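Local coordinates for histidine phosphotransferase (Caulobacter crescentus, PDB 2OOC), which probably relays phosphoryl groups between receiver domains through a histidine side chain, in the signalling that controls stalk biogenesis, at residues A39-A42 / P43-D46; P50-K53 / D54-T58; S84-G87 / V88-A91. All coordinates share one frame; numbering follows the deposited sequence.

Contact 1 of 3, residues A39-A42 / P43-D46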
ATOM      1  N   ALA A  39      -5.284  -4.098   6.073  1.00 24.30           N
ATOM      2  CA  ALA A  39      -6.470  -4.466   6.861  1.00 24.49           C
ATOM      3  C   ALA A  39      -6.346  -4.238   8.372  1.00 23.82           C
ATOM      4  O   ALA A  39      -7.327  -3.849   8.993  1.00 27.98           O
ATOM      5  CB  ALA A  39      -6.842  -5.897   6.589  1.00 25.58           C
ATOM      6  N   LEU A  40      -5.176  -4.462   8.914  1.00 25.76           N
ATOM      7  CA  LEU A  40      -4.872  -4.263  10.341  1.00 24.67           C
ATOM      8  C   LEU A  40      -4.864  -2.766  10.691  1.00 28.06           C
ATOM      9  O   LEU A  40      -5.461  -2.343  11.692  1.00 28.07           O
ATOM     10  CB  LEU A  40      -3.539  -4.887  10.699  1.00 25.07           C
ATOM     11  CG  LEU A  40      -3.095  -4.772  12.191  1.00 30.81           C
ATOM     12  CD1 LEU A  40      -4.238  -5.194  13.094  1.00 30.35           C
ATOM     13  CD2 LEU A  40      -1.844  -5.504  12.409  1.00 30.47           C
ATOM     14  N   TRP A  41      -4.138  -1.982   9.907  1.00 27.12           N
ATOM     15  CA  TRP A  41      -3.877  -0.604  10.290  1.00 27.05           C
ATOM     16  C   TRP A  41      -4.855   0.430   9.751  1.00 27.82           C
ATOM     17  O   TRP A  41      -5.055   1.487  10.378  1.00 26.45           O
ATOM     18  CB  TRP A  41      -2.414  -0.261   9.909  1.00 26.82           C
ATOM     19  CG  TRP A  41      -1.427  -1.008  10.693  1.00 27.31           C
ATOM     20  CD1 TRP A  41      -0.778  -2.173  10.303  1.00 32.46           C
ATOM     21  CD2 TRP A  41      -0.925  -0.708  12.008  1.00 27.82           C
ATOM     22  NE1 TRP A  41       0.060  -2.607  11.293  1.00 33.10           N
ATOM     23  CE2 TRP A  41       0.017  -1.727  12.339  1.00 31.07           C
ATOM     24  CE3 TRP A  41      -1.174   0.316  12.942  1.00 26.80           C
ATOM     25  CZ2 TRP A  41       0.720  -1.734  13.522  1.00 34.62           C
ATOM     26  CZ3 TRP A  41      -0.433   0.306  14.135  1.00 28.88           C
ATOM     27  CH2 TRP A  41       0.487  -0.703  14.402  1.00 27.90           C
ATOM     28  N   ALA A  42      -5.522   0.192   8.625  1.00 25.10           N
ATOM     29  CA  ALA A  42      -6.384   1.196   8.020  1.00 26.14           C
ATOM     30  C   ALA A  42      -7.538   1.675   8.903  1.00 25.82           C
ATOM     31  O   ALA A  42      -7.880   2.858   8.892  1.00 26.46           O
ATOM     32  CB  ALA A  42      -6.930   0.750   6.636  1.00 30.31           C
ATOM     33  N   PRO A  43      -8.157   0.776   9.670  1.00 25.49           N
ATOM     34  CA  PRO A  43      -9.193   1.226  10.597  1.00 27.32           C
ATOM     35  C   PRO A  43      -8.730   2.278  11.614  1.00 28.69           C
ATOM     36  O   PRO A  43      -9.564   3.024  12.129  1.00 29.74           O
ATOM     37  CB  PRO A  43      -9.644  -0.054  11.292  1.00 29.23           C
ATOM     38  CG  PRO A  43      -9.228  -1.132  10.434  1.00 32.82           C
ATOM     39  CD  PRO A  43      -7.985  -0.686   9.724  1.00 27.51           C
HETATM   40  N   MSE A  44      -7.420   2.385  11.813  1.00 24.90           N
HETATM   41  CA  MSE A  44      -6.863   3.335  12.783  0.70 24.31           C
HETATM   42  C   MSE A  44      -6.581   4.692  12.212  1.00 24.47           C
HETATM   43  O   MSE A  44      -6.181   5.604  12.950  1.00 24.03           O
HETATM   44  CB  MSE A  44      -5.579   2.819  13.352  0.70 24.55           C
HETATM   45  CG  MSE A  44      -5.737   1.422  13.854  0.70 23.21           C
HETATM   46 SE   MSE A  44      -4.108   0.920  14.612  0.53 23.76          SE
HETATM   47  CE  MSE A  44      -4.397  -0.943  14.806  0.70 20.20           C
ATOM     48  N   LEU A  45      -6.808   4.871  10.900  1.00 23.36           N
ATOM     49  CA  LEU A  45      -6.546   6.126  10.214  1.00 23.85           C
ATOM     50  C   LEU A  45      -7.696   7.088  10.415  1.00 24.04           C
ATOM     51  O   LEU A  45      -8.452   7.468   9.473  1.00 25.55           O
ATOM     52  CB  LEU A  45      -6.282   5.892   8.725  1.00 22.74           C
ATOM     53  CG  LEU A  45      -5.044   5.039   8.457  1.00 24.70           C
ATOM     54  CD1 LEU A  45      -4.978   4.630   7.025  1.00 24.70           C
ATOM     55  CD2 LEU A  45      -3.797   5.812   8.819  1.00 26.70           C
ATOM     56  N   ASP A  46      -7.835   7.528  11.653  1.00 23.61           N
ATOM     57  CA  ASP A  46      -8.985   8.335  12.109  1.00 25.50           C
ATOM     58  C   ASP A  46      -8.426   9.157  13.254  1.00 25.12           C
ATOM     59  O   ASP A  46      -7.859   8.591  14.179  1.00 23.18           O
ATOM     60  CB  ASP A  46     -10.051   7.342  12.629  1.00 27.56           C
ATOM     61  CG  ASP A  46     -11.265   7.985  13.277  1.00 39.96           C
ATOM     62  OD1 ASP A  46     -11.204   9.105  13.790  1.00 32.05           O
ATOM     63  OD2 ASP A  46     -12.289   7.274  13.348  1.00 46.50           O
TER
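Trp41 and Met44, the latter modelled as selenomethionine, form a local Met-aromatic contact where helix 24-41 gives way to the loop leading to helix 52-66. The selenium comes obliquely to the six-membered ring of the indole: SE of Met44 is 3.4 Å from CE3 of Trp41 and, seen from the ring centre, 55° off the normal. With CG of Met44 opposite its carbonyl carbon (chi1 -51°) and the chain extended beyond it, CE ends 3.6 Å from O of Leu40. Met44 has a second conformer, so this detail describes one of two placements. On one indole face, CG of Leu40 lies towards the rim.

The backbone tightens here. Pro43 has no N-H to give Ala39, and its CD sits 3.3 Å from O of Ala39 instead. Bonds to the third residue back follow: Met44 N to Trp41 O is 2.9 Å, Leu45 N to Ala42 O is 3.0 Å, and both donors stand well above the carbonyl planes. Leu45 turns inward between helices 52-66 and 85-111, while Trp41 and Met44 both pack on Ala55. A short 3-10 turn running into an inverse gamma turn centred on Leu45 thus ends this helix of the Hpt bundle.

Contact 2 of 3, residues P50-K53 / D54-T58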
ATOM      1  N   PRO A  50      -6.554   6.614  18.849  1.00 21.18           N
ATOM      2  CA  PRO A  50      -5.159   6.779  19.300  1.00 19.17           C
ATOM      3  C   PRO A  50      -4.068   6.042  18.529  1.00 19.88           C
ATOM      4  O   PRO A  50      -2.893   6.384  18.659  1.00 20.31           O
ATOM      5  CB  PRO A  50      -5.217   6.377  20.793  1.00 19.86           C
ATOM      6  CG  PRO A  50      -6.653   6.826  21.152  1.00 21.69           C
ATOM      7  CD  PRO A  50      -7.465   6.385  19.985  1.00 22.27           C
ATOM      8  N   GLY A  51      -4.432   4.978  17.793  1.00 17.95           N
ATOM      9  CA  GLY A  51      -3.506   4.328  16.853  1.00 20.78           C
ATOM     10  C   GLY A  51      -3.069   5.057  15.639  1.00 20.31           C
ATOM     11  O   GLY A  51      -2.227   4.548  14.929  1.00 20.06           O
ATOM     12  N   TRP A  52      -3.684   6.201  15.368  1.00 21.33           N
ATOM     13  CA  TRP A  52      -3.508   6.835  14.088  1.00 21.37           C
ATOM     14  C   TRP A  52      -2.073   7.126  13.727  1.00 24.53           C
ATOM     15  O   TRP A  52      -1.656   6.894  12.581  1.00 21.46           O
ATOM     16  CB  TRP A  52      -4.419   8.070  13.945  1.00 18.65           C
ATOM     17  CG  TRP A  52      -3.978   9.264  14.631  1.00 18.76           C
ATOM     18  CD1 TRP A  52      -4.427   9.705  15.857  1.00 22.41           C
ATOM     19  CD2 TRP A  52      -2.972  10.231  14.229  1.00 23.22           C
ATOM     20  NE1 TRP A  52      -3.790  10.871  16.227  1.00 24.17           N
ATOM     21  CE2 TRP A  52      -2.907  11.215  15.245  1.00 22.90           C
ATOM     22  CE3 TRP A  52      -2.148  10.356  13.122  1.00 24.62           C
ATOM     23  CZ2 TRP A  52      -2.021  12.271  15.203  1.00 24.99           C
ATOM     24  CZ3 TRP A  52      -1.289  11.435  13.063  1.00 23.77           C
ATOM     25  CH2 TRP A  52      -1.235  12.376  14.092  1.00 26.91           C
ATOM     26  N   LYS A  53      -1.284   7.580  14.693  1.00 21.31           N
ATOM     27  CA  LYS A  53       0.075   7.998  14.405  1.00 21.99           C
ATOM     28  C   LYS A  53       0.910   6.795  14.079  1.00 24.13           C
ATOM     29  O   LYS A  53       1.744   6.820  13.166  1.00 22.84           O
ATOM     30  CB  LYS A  53       0.639   8.819  15.569  1.00 23.68           C
ATOM     31  CG  LYS A  53       2.012   9.395  15.293  1.00 25.70           C
ATOM     32  CD  LYS A  53       2.001  10.464  14.249  1.00 34.58           C
ATOM     33  CE  LYS A  53       3.353  11.228  14.204  1.00 35.20           C
ATOM     34  NZ  LYS A  53       4.514  10.265  14.059  1.00 34.83           N
ATOM     35  N   ASP A  54       0.741   5.738  14.869  1.00 22.07           N
ATOM     36  CA  ASP A  54       1.461   4.495  14.602  1.00 20.88           C
ATOM     37  C   ASP A  54       1.042   3.894  13.271  1.00 21.15           C
ATOM     38  O   ASP A  54       1.838   3.305  12.583  1.00 21.18           O
ATOM     39  CB  ASP A  54       1.246   3.537  15.770  1.00 23.54           C
ATOM     40  CG  ASP A  54       2.005   3.964  16.989  1.00 21.58           C
ATOM     41  OD1 ASP A  54       3.239   4.204  16.898  1.00 25.48           O
ATOM     42  OD2 ASP A  54       1.350   3.979  18.056  1.00 19.43           O
ATOM     43  N   ALA A  55      -0.224   3.976  12.975  1.00 20.33           N
ATOM     44  CA  ALA A  55      -0.773   3.529  11.695  1.00 22.07           C
ATOM     45  C   ALA A  55      -0.130   4.268  10.534  1.00 19.82           C
ATOM     46  O   ALA A  55       0.282   3.625   9.536  1.00 19.82           O
ATOM     47  CB  ALA A  55      -2.296   3.604  11.664  1.00 19.77           C
ATOM     48  N   VAL A  56      -0.030   5.585  10.602  1.00 22.95           N
ATOM     49  CA  VAL A  56       0.594   6.344   9.504  1.00 20.54           C
ATOM     50  C   VAL A  56       2.031   5.896   9.332  1.00 22.29           C
ATOM     51  O   VAL A  56       2.500   5.659   8.193  1.00 23.39           O
ATOM     52  CB  VAL A  56       0.494   7.864   9.705  1.00 22.36           C
ATOM     53  CG1 VAL A  56       1.363   8.599   8.652  1.00 24.33           C
ATOM     54  CG2 VAL A  56      -0.969   8.284   9.640  1.00 22.58           C
ATOM     55  N   HIS A  57       2.766   5.755  10.426  1.00 20.82           N
ATOM     56  CA  HIS A  57       4.134   5.293  10.354  1.00 20.39           C
ATOM     57  C   HIS A  57       4.266   3.925   9.698  1.00 23.04           C
ATOM     58  O   HIS A  57       5.138   3.691   8.884  1.00 21.79           O
ATOM     59  CB  HIS A  57       4.706   5.248  11.791  1.00 23.41           C
ATOM     60  CG  HIS A  57       6.070   4.634  11.863  1.00 27.81           C
ATOM     61  ND1 HIS A  57       7.217   5.339  11.563  1.00 31.64           N
ATOM     62  CD2 HIS A  57       6.472   3.384  12.207  1.00 35.52           C
ATOM     63  CE1 HIS A  57       8.265   4.544  11.692  1.00 34.10           C
ATOM     64  NE2 HIS A  57       7.838   3.349  12.070  1.00 37.85           N
ATOM     65  N   THR A  58       3.408   2.994  10.102  1.00 23.61           N
ATOM     66  CA  THR A  58       3.481   1.626   9.651  1.00 22.81           C
ATOM     67  C   THR A  58       3.089   1.553   8.171  1.00 21.43           C
ATOM     68  O   THR A  58       3.761   0.939   7.360  1.00 22.52           O
ATOM     69  CB  THR A  58       2.579   0.719  10.523  1.00 25.70           C
ATOM     70  OG1 THR A  58       3.020   0.831  11.888  1.00 24.85           O
ATOM     71  CG2 THR A  58       2.637  -0.754  10.049  1.00 26.91           C
TER
HETATM   72  O   HOH W   1      -0.361   6.126  17.721  1.00 23.95           O
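Pro50 is joined to Asp54 by a water at the start of helix 52-66. The water donates to O of Pro50 at 2.7 Å and accepts from N of Asp54 at 3.1 Å; a weak bond to OD2 of Asp54 is its third. O of Gly51 then takes N of Ala55, four residues on, at 2.9 Å and almost straight on. At Trp52, O receives N of Val56, and the side chains of the same pair meet one turn apart: CG2 of Val56 stands at the indole edge, 4.2 Å from CE3 of Trp52. CG of Trp52 lies between its backbone N and carbonyl carbon (chi1 78°), which swings the indole so that one face lies by CB of Lys53, near the rim. Lys53 in turn accepts N of His57 on its O at 3.1 Å.

At Asp54, two donors from Thr58, one turn on, grip the backbone O from opposite faces of its plane. One is the backbone N; the other is the hydroxyl, with OG1 of Thr58 2.8 Å from O of Asp54, which fixes the threonine side chain. His57 holds the position of the phosphoaccepting histidine in the His-X-X-Lys-Gly motif of Hpt domains, and its ring leads away from this turn. Thr58 faces Trp41 and Gln37 of helix 24-41, Val56 packs on Cys75 and Cys78 of helix 69-79, and Trp52 reaches Leu85 of helix 85-111.

Contact 3 of 3, residues S84-G87 / V88-A91. With GOL (glycerol), chain D.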
ATOM      1  N   SER A  84      -3.972  15.486   5.658  1.00 26.38           N
ATOM      2  CA  SER A  84      -4.926  14.933   6.608  1.00 25.17           C
ATOM      3  C   SER A  84      -4.931  13.404   6.589  1.00 25.44           C
ATOM      4  O   SER A  84      -4.452  12.761   5.669  1.00 24.84           O
ATOM      5  CB  SER A  84      -6.347  15.412   6.249  1.00 25.52           C
ATOM      6  OG  SER A  84      -6.759  14.817   5.034  1.00 27.95           O
ATOM      7  N   LEU A  85      -5.534  12.828   7.608  1.00 23.24           N
ATOM      8  CA  LEU A  85      -5.800  11.387   7.620  1.00 24.09           C
ATOM      9  C   LEU A  85      -6.720  10.978   6.485  1.00 22.92           C
ATOM     10  O   LEU A  85      -6.569   9.911   5.897  1.00 22.58           O
ATOM     11  CB  LEU A  85      -6.369  10.943   8.931  1.00 24.86           C
ATOM     12  CG  LEU A  85      -5.279  10.827  10.030  1.00 23.35           C
ATOM     13  CD1 LEU A  85      -5.859  10.704  11.438  1.00 27.13           C
ATOM     14  CD2 LEU A  85      -4.277   9.665   9.785  1.00 23.25           C
ATOM     15  N   GLU A  86      -7.650  11.839   6.095  1.00 24.17           N
ATOM     16  CA  GLU A  86      -8.424  11.543   4.922  1.00 27.33           C
ATOM     17  C   GLU A  86      -7.559  11.388   3.657  1.00 20.26           C
ATOM     18  O   GLU A  86      -7.790  10.485   2.815  1.00 23.02           O
ATOM     19  CB  GLU A  86      -9.469  12.648   4.734  1.00 26.19           C
ATOM     20  CG  GLU A  86     -10.423  12.449   3.556  1.00 26.65           C
ATOM     21  CD  GLU A  86     -11.552  13.534   3.484  1.00 38.47           C
ATOM     22  OE1 GLU A  86     -11.673  14.372   4.406  1.00 49.20           O
ATOM     23  OE2 GLU A  86     -12.291  13.531   2.483  1.00 53.05           O
ATOM     24  N   GLY A  87      -6.536  12.219   3.542  1.00 22.39           N
ATOM     25  CA  GLY A  87      -5.618  12.135   2.422  1.00 25.16           C
ATOM     26  C   GLY A  87      -4.821  10.824   2.413  1.00 24.59           C
ATOM     27  O   GLY A  87      -4.535  10.223   1.368  1.00 23.83           O
ATOM     28  N   VAL A  88      -4.419  10.372   3.606  1.00 22.42           N
ATOM     29  CA  VAL A  88      -3.806   9.048   3.743  1.00 21.96           C
ATOM     30  C   VAL A  88      -4.761   7.921   3.326  1.00 18.42           C
ATOM     31  O   VAL A  88      -4.389   7.045   2.559  1.00 21.31           O
ATOM     32  CB  VAL A  88      -3.276   8.802   5.163  1.00 19.93           C
ATOM     33  CG1 VAL A  88      -2.576   7.449   5.257  1.00 21.16           C
ATOM     34  CG2 VAL A  88      -2.268   9.935   5.532  1.00 21.70           C
ATOM     35  N   ARG A  89      -6.006   7.991   3.801  1.00 20.63           N
ATOM     36  CA  ARG A  89      -6.992   7.000   3.449  1.00 21.48           C
ATOM     37  C   ARG A  89      -7.236   6.898   1.955  1.00 21.85           C
ATOM     38  O   ARG A  89      -7.321   5.803   1.406  1.00 23.82           O
ATOM     39  CB  ARG A  89      -8.313   7.234   4.197  1.00 22.21           C
ATOM     40  CG  ARG A  89      -8.203   7.036   5.671  1.00 25.60           C
ATOM     41  CD  ARG A  89      -9.530   6.775   6.308  1.00 25.66           C
ATOM     42  NE  ARG A  89     -10.447   7.890   6.024  1.00 27.42           N
ATOM     43  CZ  ARG A  89     -10.525   9.018   6.706  1.00 29.86           C
ATOM     44  NH1 ARG A  89      -9.781   9.223   7.775  1.00 29.06           N
ATOM     45  NH2 ARG A  89     -11.384   9.987   6.341  1.00 34.44           N
ATOM     46  N   THR A  90      -7.336   8.053   1.287  1.00 22.20           N
ATOM     47  CA  THR A  90      -7.625   8.008  -0.151  1.00 23.11           C
ATOM     48  C   THR A  90      -6.412   7.582  -0.978  1.00 19.88           C
ATOM     49  O   THR A  90      -6.586   6.882  -1.961  1.00 21.92           O
ATOM     50  CB  THR A  90      -8.229   9.290  -0.620  1.00 23.65           C
ATOM     51  OG1 THR A  90      -7.333  10.365  -0.449  1.00 24.17           O
ATOM     52  CG2 THR A  90      -9.549   9.637   0.076  1.00 23.00           C
ATOM     53  N   ALA A  91      -5.192   7.902  -0.508  1.00 19.47           N
ATOM     54  CA  ALA A  91      -3.950   7.368  -1.103  1.00 21.99           C
ATOM     55  C   ALA A  91      -3.853   5.850  -0.928  1.00 20.34           C
ATOM     56  O   ALA A  91      -3.466   5.137  -1.836  1.00 22.96           O
ATOM     57  CB  ALA A  91      -2.693   8.058  -0.520  1.00 22.49           C
TER
HETATM   58  C1  GOL D 114      -9.821  13.465   9.073  1.00 43.09           C
HETATM   59  O1  GOL D 114      -8.889  13.775   8.068  1.00 34.66           O
HETATM   60  C2  GOL D 114     -10.223  12.018   8.975  1.00 35.46           C
HETATM   61  O2  GOL D 114      -9.948  11.780   7.628  1.00 70.69           O
HETATM   62  C3  GOL D 114     -11.703  11.715   9.269  1.00 53.58           C
HETATM   63  O3  GOL D 114     -12.279  12.522  10.285  1.00 62.35           O
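Arg89 folds back over the backbone of Leu85 and Glu86, laying one face of its guanidinium group on the first turn of helix 85-111 while both terminal nitrogens make weak bonds to a glycerol. CA of Glu86 lies 3.5 Å above the guanidinium plane, towards its rim. A bend at chi3 (-58°) turns the arginine chain back along the helix to this place. Glycerol O2 sits near the guanidinium plane, 2.6 Å from NH1 and from NH2 of Arg89, with both bonds strongly bent. The same molecule receives N of Glu86 on O1 at 3.0 Å. The stronger bond of Arg89 NH1 goes to O of Leu45, in the loop after helix 24-41.

Glu86 extends past the arginine without a salt bridge: OE1 of Glu86 and NH2 of Arg89 are 4.8 Å apart, although carboxylate and guanidinium are close to parallel, and the two side chains cross at a slant, CG of Glu86 coming near NH2. Ser84 is the N-cap. Its OG, placed by a chi1 of 69°, accepts N of Gly87 at 3.0 Å, and regular helical bonds follow, among them Arg89 N to Leu85 O and Thr90 N to Glu86 O. OG1 of Thr90 lies 3.3 Å from O of Glu86 and from O of Gly87, a weak bond whose acceptor is not settled. Leu85, Val88 and Ala91 face the bundle interior.

The glycerol probably comes from the crystallisation liquor, yet its place indicates that the N-H of Glu86 and the guanidinium of Arg89 together present donors that a hydroxylated molecule can use.

How the contacts relate
The three contacts come in series along the chain and gather at one end of the helical bundle, contact 1 at the close of helix 24-41, contact 2 at the start of helix 52-66 and contact 3 at the start of helix 85-111. Centres of contacts 1 and 2 are about 8 Å apart, those of 1 and 3 about 11 Å, and those of 2 and 3 about 12 Å. All touch: Trp52 packs against Met44 and Asp46, and Leu85 lies near Leu45 and Val56. Together the helix ends and loop 43-46 close this end of the Hpt bundle, and helix 52-66 runs from it to carry His57, the probable phosphoacceptor.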